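Local coordinates for coat protein (Tobacco streak virus, PDB 4Y6X) that probably self-assembles into an icosahedral ilarvirus capsid, binds the viral RNA and probably takes part in packaging it, and is represented here by its jelly-roll part, at residues L19-N24 with W146-K151; L67-V72 with R124-C129. One frame throughout, in Å; residues are numbered along the deposited sequence.

Interaction 1: L19-N24 with W146-K151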
loop_
_atom_site.group_PDB
_atom_site.type_symbol
_atom_site.label_atom_id
_atom_site.label_comp_id
_atom_site.label_asym_id
_atom_site.label_seq_id
_atom_site.Cartn_x
_atom_site.Cartn_y
_atom_site.Cartn_z
ATOM N N LEU A 19 3.714 22.420 5.610
ATOM C CA LEU A 19 3.866 21.176 4.819
ATOM C C LEU A 19 5.163 21.066 4.034
ATOM O O LEU A 19 5.416 20.033 3.390
ATOM C CB LEU A 19 2.718 20.973 3.842
ATOM C CG LEU A 19 1.315 20.937 4.432
ATOM C CD1 LEU A 19 0.322 20.820 3.292
ATOM C CD2 LEU A 19 1.151 19.796 5.412
ATOM N N LYS A 20 5.998 22.090 4.109
ATOM C CA LYS A 20 7.328 22.040 3.492
ATOM C C LYS A 20 8.260 21.221 4.357
ATOM O O LYS A 20 8.163 21.237 5.585
ATOM C CB LYS A 20 7.832 23.471 3.307
ATOM C CG LYS A 20 6.969 24.245 2.323
ATOM C CD LYS A 20 7.088 23.711 0.895
ATOM N N LEU A 21 9.156 20.471 3.725
ATOM C CA LEU A 21 10.203 19.696 4.455
ATOM C C LEU A 21 11.663 20.160 4.184
ATOM O O LEU A 21 11.923 20.700 3.137
ATOM C CB LEU A 21 10.110 18.231 4.044
ATOM C CG LEU A 21 8.788 17.573 4.400
ATOM C CD1 LEU A 21 8.697 16.217 3.796
ATOM C CD2 LEU A 21 8.612 17.469 5.900
ATOM N N PRO A 22 12.603 19.859 5.099
ATOM C CA PRO A 22 14.013 19.995 4.726
ATOM C C PRO A 22 14.307 19.096 3.533
ATOM O O PRO A 22 13.583 18.136 3.240
ATOM C CB PRO A 22 14.780 19.486 5.954
ATOM C CG PRO A 22 13.810 19.517 7.077
ATOM C CD PRO A 22 12.443 19.357 6.469
ATOM N N ASN A 23 15.414 19.380 2.902
ATOM C CA ASN A 23 15.799 18.733 1.661
ATOM C C ASN A 23 16.217 17.276 1.833
ATOM O O ASN A 23 16.151 16.489 0.904
ATOM C CB ASN A 23 16.931 19.595 1.087
ATOM C CG ASN A 23 17.233 19.287 -0.333
ATOM O OD1 ASN A 23 16.340 19.240 -1.177
ATOM N ND2 ASN A 23 18.514 19.066 -0.623
ATOM N N ASN A 24 16.570 16.864 3.037
ATOM C CA ASN A 24 16.837 15.463 3.287
ATOM C C ASN A 24 15.631 14.583 3.788
ATOM O O ASN A 24 15.816 13.445 4.233
ATOM C CB ASN A 24 17.965 15.371 4.275
ATOM C CG ASN A 24 17.589 15.893 5.617
ATOM O OD1 ASN A 24 16.675 16.690 5.767
ATOM N ND2 ASN A 24 18.300 15.444 6.618
ATOM N N TRP A 146 -0.010 10.657 6.446
ATOM C CA TRP A 146 1.160 11.264 5.792
ATOM C C TRP A 146 2.304 11.206 6.797
ATOM O O TRP A 146 2.108 11.582 7.917
ATOM C CB TRP A 146 0.897 12.708 5.406
ATOM C CG TRP A 146 0.029 12.792 4.285
ATOM C CD1 TRP A 146 -1.320 12.862 4.314
ATOM C CD2 TRP A 146 0.396 12.753 2.907
ATOM N NE1 TRP A 146 -1.822 12.883 3.036
ATOM C CE2 TRP A 146 -0.793 12.845 2.153
ATOM C CE3 TRP A 146 1.605 12.716 2.238
ATOM C CZ2 TRP A 146 -0.816 12.827 0.747
ATOM C CZ3 TRP A 146 1.596 12.706 0.826
ATOM C CH2 TRP A 146 0.393 12.790 0.112
ATOM N N ILE A 147 3.469 10.742 6.376
ATOM C CA ILE A 147 4.616 10.587 7.200
ATOM C C ILE A 147 5.809 11.218 6.506
ATOM O O ILE A 147 6.055 10.950 5.328
ATOM C CB ILE A 147 4.869 9.117 7.448
ATOM C CG1 ILE A 147 3.592 8.480 7.911
ATOM C CG2 ILE A 147 5.916 8.916 8.508
ATOM C CD1 ILE A 147 3.649 6.979 7.927
ATOM N N ALA A 148 6.531 12.055 7.226
ATOM C CA ALA A 148 7.771 12.607 6.728
ATOM C C ALA A 148 8.897 11.698 7.236
ATOM O O ALA A 148 9.004 11.471 8.430
ATOM C CB ALA A 148 7.976 13.995 7.219
ATOM N N ILE A 149 9.690 11.180 6.282
ATOM C CA ILE A 149 10.760 10.275 6.542
ATOM C C ILE A 149 12.059 10.766 5.916
ATOM O O ILE A 149 12.060 11.625 5.027
ATOM C CB ILE A 149 10.460 8.895 6.022
ATOM C CG1 ILE A 149 10.262 8.927 4.535
ATOM C CG2 ILE A 149 9.238 8.327 6.735
ATOM C CD1 ILE A 149 10.261 7.552 3.899
ATOM N N SER A 150 13.150 10.185 6.343
ATOM C CA SER A 150 14.446 10.385 5.667
ATOM C C SER A 150 14.334 9.957 4.221
ATOM O O SER A 150 13.708 8.927 3.907
ATOM C CB SER A 150 15.601 9.611 6.383
ATOM O OG SER A 150 15.228 8.312 6.810
ATOM N N LYS A 151 14.881 10.789 3.352
ATOM C CA LYS A 151 14.756 10.616 1.909
ATOM C C LYS A 151 15.478 9.343 1.460
ATOM O O LYS A 151 16.635 9.146 1.783
ATOM C CB LYS A 151 15.353 11.795 1.197
ATOM C CG LYS A 151 15.326 11.728 -0.304
ATOM C CD LYS A 151 15.808 13.109 -0.826
ATOM C CE LYS A 151 14.658 14.091 -0.878
ATOM N NZ LYS A 151 15.011 15.341 -1.600
#
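K151 N is gripped by one hydrogen bond, to N24 O at 3.0 Å, with an N-H...O angle of 159°. The nitrogen approaches from above the plane of the N24 carbonyl, not along a lone pair. The ammonium of the same lysine takes the preceding carbonyl. K151 NZ gives a hydrogen bond to N23 O, also at 3.0 Å, and this one lies in the carbonyl plane. K151 thus holds two consecutive carbonyls of the loop before strand 25-30. Its CG is anti to the backbone N (chi1 178°), and the chain stays extended to CD before bending at chi3 (-85°). The bend brings K151 CE to 3.3 Å from N23 O and folds the side chain against the loop. The side chain of N23 crosses that of K151 obliquely. N23 OD1 stays 4.1 Å from K151 NZ, too far for a bond, though it may still favour the positive charge.

The fold is the viral jelly roll. Residues 19-24 run roughly along the end of strand 140-150, turn at N23 and N24, and return as strand 25-30, antiparallel to 140-150. The N24-K151 bond continues the register of the pairs I149 with V26 and I147 with V28.

Further back along the loop the contact is apolar. L21 sets both methyls on A148, and CD2 is the closer, 3.8 Å from A148 CB. I147 and I149 point to the other face of the sheet, where both meet F64. Before L21, L19 packs on P158 of the second subunit, and W146 stacks edge-to-face with F161 of that subunit.

Interaction 2: L67-V72 with R124-C129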
loop_
_atom_site.group_PDB
_atom_site.type_symbol
_atom_site.label_atom_id
_atom_site.label_comp_id
_atom_site.label_asym_id
_atom_site.label_seq_id
_atom_site.Cartn_x
_atom_site.Cartn_y
_atom_site.Cartn_z
ATOM N N LEU A 67 4.192 12.681 11.692
ATOM C CA LEU A 67 3.024 11.967 11.256
ATOM C C LEU A 67 1.858 12.969 11.246
ATOM O O LEU A 67 1.593 13.623 12.276
ATOM C CB LEU A 67 2.742 10.860 12.215
ATOM C CG LEU A 67 1.359 10.219 12.020
ATOM C CD1 LEU A 67 1.247 9.431 10.719
ATOM C CD2 LEU A 67 1.085 9.347 13.195
ATOM N N LEU A 68 1.178 13.083 10.124
ATOM C CA LEU A 68 -0.011 13.900 9.962
ATOM C C LEU A 68 -1.215 13.038 9.871
ATOM O O LEU A 68 -1.232 12.053 9.080
ATOM C CB LEU A 68 0.024 14.684 8.677
ATOM C CG LEU A 68 0.775 16.030 8.638
ATOM C CD1 LEU A 68 2.033 16.090 9.427
ATOM C CD2 LEU A 68 0.994 16.501 7.204
ATOM N N ILE A 69 -2.223 13.339 10.692
ATOM C CA ILE A 69 -3.471 12.678 10.557
ATOM C C ILE A 69 -4.615 13.664 10.457
ATOM O O ILE A 69 -4.564 14.794 11.005
ATOM C CB ILE A 69 -3.695 11.644 11.614
ATOM C CG1 ILE A 69 -3.870 12.265 12.944
ATOM C CG2 ILE A 69 -2.544 10.630 11.764
ATOM C CD1 ILE A 69 -4.999 11.562 13.618
ATOM N N GLY A 70 -5.643 13.261 9.738
ATOM C CA GLY A 70 -6.852 14.075 9.624
ATOM C C GLY A 70 -8.026 13.168 9.693
ATOM O O GLY A 70 -7.954 12.041 9.216
ATOM N N PHE A 71 -9.102 13.633 10.273
ATOM C CA PHE A 71 -10.282 12.822 10.402
ATOM C C PHE A 71 -11.509 13.641 10.614
ATOM O O PHE A 71 -11.436 14.827 10.988
ATOM C CB PHE A 71 -10.130 11.798 11.510
ATOM C CG PHE A 71 -10.029 12.404 12.873
ATOM C CD1 PHE A 71 -8.789 12.768 13.384
ATOM C CD2 PHE A 71 -11.157 12.575 13.655
ATOM C CE1 PHE A 71 -8.663 13.340 14.647
ATOM C CE2 PHE A 71 -11.054 13.160 14.927
ATOM C CZ PHE A 71 -9.799 13.546 15.403
ATOM N N VAL A 72 -12.640 13.009 10.357
ATOM C CA VAL A 72 -13.953 13.505 10.752
ATOM C C VAL A 72 -14.618 12.439 11.602
ATOM O O VAL A 72 -14.567 11.252 11.262
ATOM C CB VAL A 72 -14.845 13.784 9.516
ATOM C CG1 VAL A 72 -16.220 14.253 9.940
ATOM C CG2 VAL A 72 -14.276 14.933 8.730
ATOM N N ARG A 124 3.903 2.771 19.835
ATOM C CA ARG A 124 3.007 3.918 19.808
ATOM C C ARG A 124 1.695 3.644 19.075
ATOM O O ARG A 124 1.631 2.858 18.139
ATOM C CB ARG A 124 3.711 5.115 19.188
ATOM C CG ARG A 124 4.945 5.551 19.988
ATOM C CD ARG A 124 5.058 7.046 19.968
ATOM N NE ARG A 124 6.333 7.533 20.493
ATOM C CZ ARG A 124 6.843 8.727 20.196
ATOM N NH1 ARG A 124 6.191 9.557 19.379
ATOM N NH2 ARG A 124 8.017 9.091 20.704
ATOM N N ALA A 125 0.664 4.339 19.484
ATOM C CA ALA A 125 -0.619 4.275 18.833
ATOM C C ALA A 125 -1.319 5.589 18.920
ATOM O O ALA A 125 -1.024 6.414 19.802
ATOM C CB ALA A 125 -1.472 3.188 19.449
ATOM N N ILE A 126 -2.267 5.789 18.014
ATOM C CA ILE A 126 -3.190 6.895 18.156
ATOM C C ILE A 126 -4.488 6.324 18.668
ATOM O O ILE A 126 -4.934 5.292 18.196
ATOM C CB ILE A 126 -3.331 7.650 16.847
ATOM C CG1 ILE A 126 -2.004 8.349 16.554
ATOM C CG2 ILE A 126 -4.391 8.740 16.988
ATOM C CD1 ILE A 126 -1.741 8.384 15.108
ATOM N N VAL A 127 -5.064 6.986 19.655
ATOM C CA VAL A 127 -6.242 6.510 20.323
ATOM C C VAL A 127 -7.326 7.574 20.301
ATOM O O VAL A 127 -7.060 8.721 20.596
ATOM C CB VAL A 127 -5.916 6.164 21.803
ATOM C CG1 VAL A 127 -7.163 5.708 22.561
ATOM C CG2 VAL A 127 -4.848 5.102 21.897
ATOM N N TRP A 128 -8.553 7.176 19.962
ATOM C CA TRP A 128 -9.718 8.036 19.995
ATOM C C TRP A 128 -10.701 7.588 21.091
ATOM O O TRP A 128 -10.931 6.393 21.231
ATOM C CB TRP A 128 -10.515 7.960 18.704
ATOM C CG TRP A 128 -9.913 8.614 17.560
ATOM C CD1 TRP A 128 -10.256 9.810 17.066
ATOM C CD2 TRP A 128 -8.845 8.112 16.743
ATOM N NE1 TRP A 128 -9.453 10.127 15.980
ATOM C CE2 TRP A 128 -8.588 9.085 15.763
ATOM C CE3 TRP A 128 -8.090 6.927 16.737
ATOM C CZ2 TRP A 128 -7.608 8.920 14.780
ATOM C CZ3 TRP A 128 -7.126 6.755 15.751
ATOM C CH2 TRP A 128 -6.910 7.736 14.775
ATOM N N CYS A 129 -11.263 8.550 21.815
ATOM C CA CYS A 129 -12.367 8.306 22.787
ATOM C C CYS A 129 -13.584 9.140 22.394
ATOM O O CYS A 129 -13.572 10.372 22.498
ATOM C CB CYS A 129 -11.951 8.740 24.199
ATOM S SG CYS A 129 -10.337 8.093 24.673
#
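F71 and W128 meet in a T-shaped stack. The edge of the indole stands on the face of the phenyl ring, with planes at 86° and the centroid of the five-membered ring 4.6 Å from that of F71. W128 NE1 is the atom that touches. It sits over the centre of the F71 ring, 3.5 Å from F71 CZ, and nearly as close to the other ring atoms. The polar N-H edge therefore faces the pi cloud, which probably eases its burial. Beside this pair, I69 CD1 comes obliquely to the benzo part of the indole, 3.9 Å from W128 CZ2. I126 CD1 reaches tip to tip between two partners, L67 CD2 at 3.5 Å and I69 CG2 at 4.1 Å.

These side chains form the core between the two antiparallel sheets of the jelly roll. L67, I69 and F71 alternate inward from strand 63-73, and I126 and W128 do so from strand 125-130. The strands run in nearly the same direction, 22° apart, with axes 11.2 Å from each other. Side chains alone bridge that gap.

Torsions set the approach. I69 CG1 and F71 CG both take the crowded position between backbone N and carbonyl carbon. W128 CG lies anti to its carbonyl carbon. On its own strand, I126 CG2 lies over one face of the indole, toward the rim, and would limit the turning of the ring. Farther out, F79 and F101 each meet F71 edge-to-face. F79 also meets W128, with the planes about 15° apart, and W35 forms another edge-to-face pair with W128. M81, L113 and I147 pack against L67, and backbone hydrogen bonds to F111, R109 and R107 tie residues 67, 69 and 71 to strand 107-117.

Overall arrangement
The centres of interactions 1 and 2 lie 19 Å apart. In chain order the segments are 19-24, 67-72, 124-129 and 146-151, so interaction 2 is nested inside the loop closed by interaction 1. Strands 63-73 and 140-150 are neighbours in one sheet and join the two sites. W146 O lies 2.8 Å from L68 N, a probable hydrogen bond, and L19 packs on L68. Interaction 2 joins this sheet to the one facing it. Interaction 1 lays the loop before strand 25-30 along the sheet's outer side. There F161 of the second subunit meets W146, so interaction 1 lies near the domain-swapped dimer interface. Interaction 2 is in the core; L68 on its strand also meets F161.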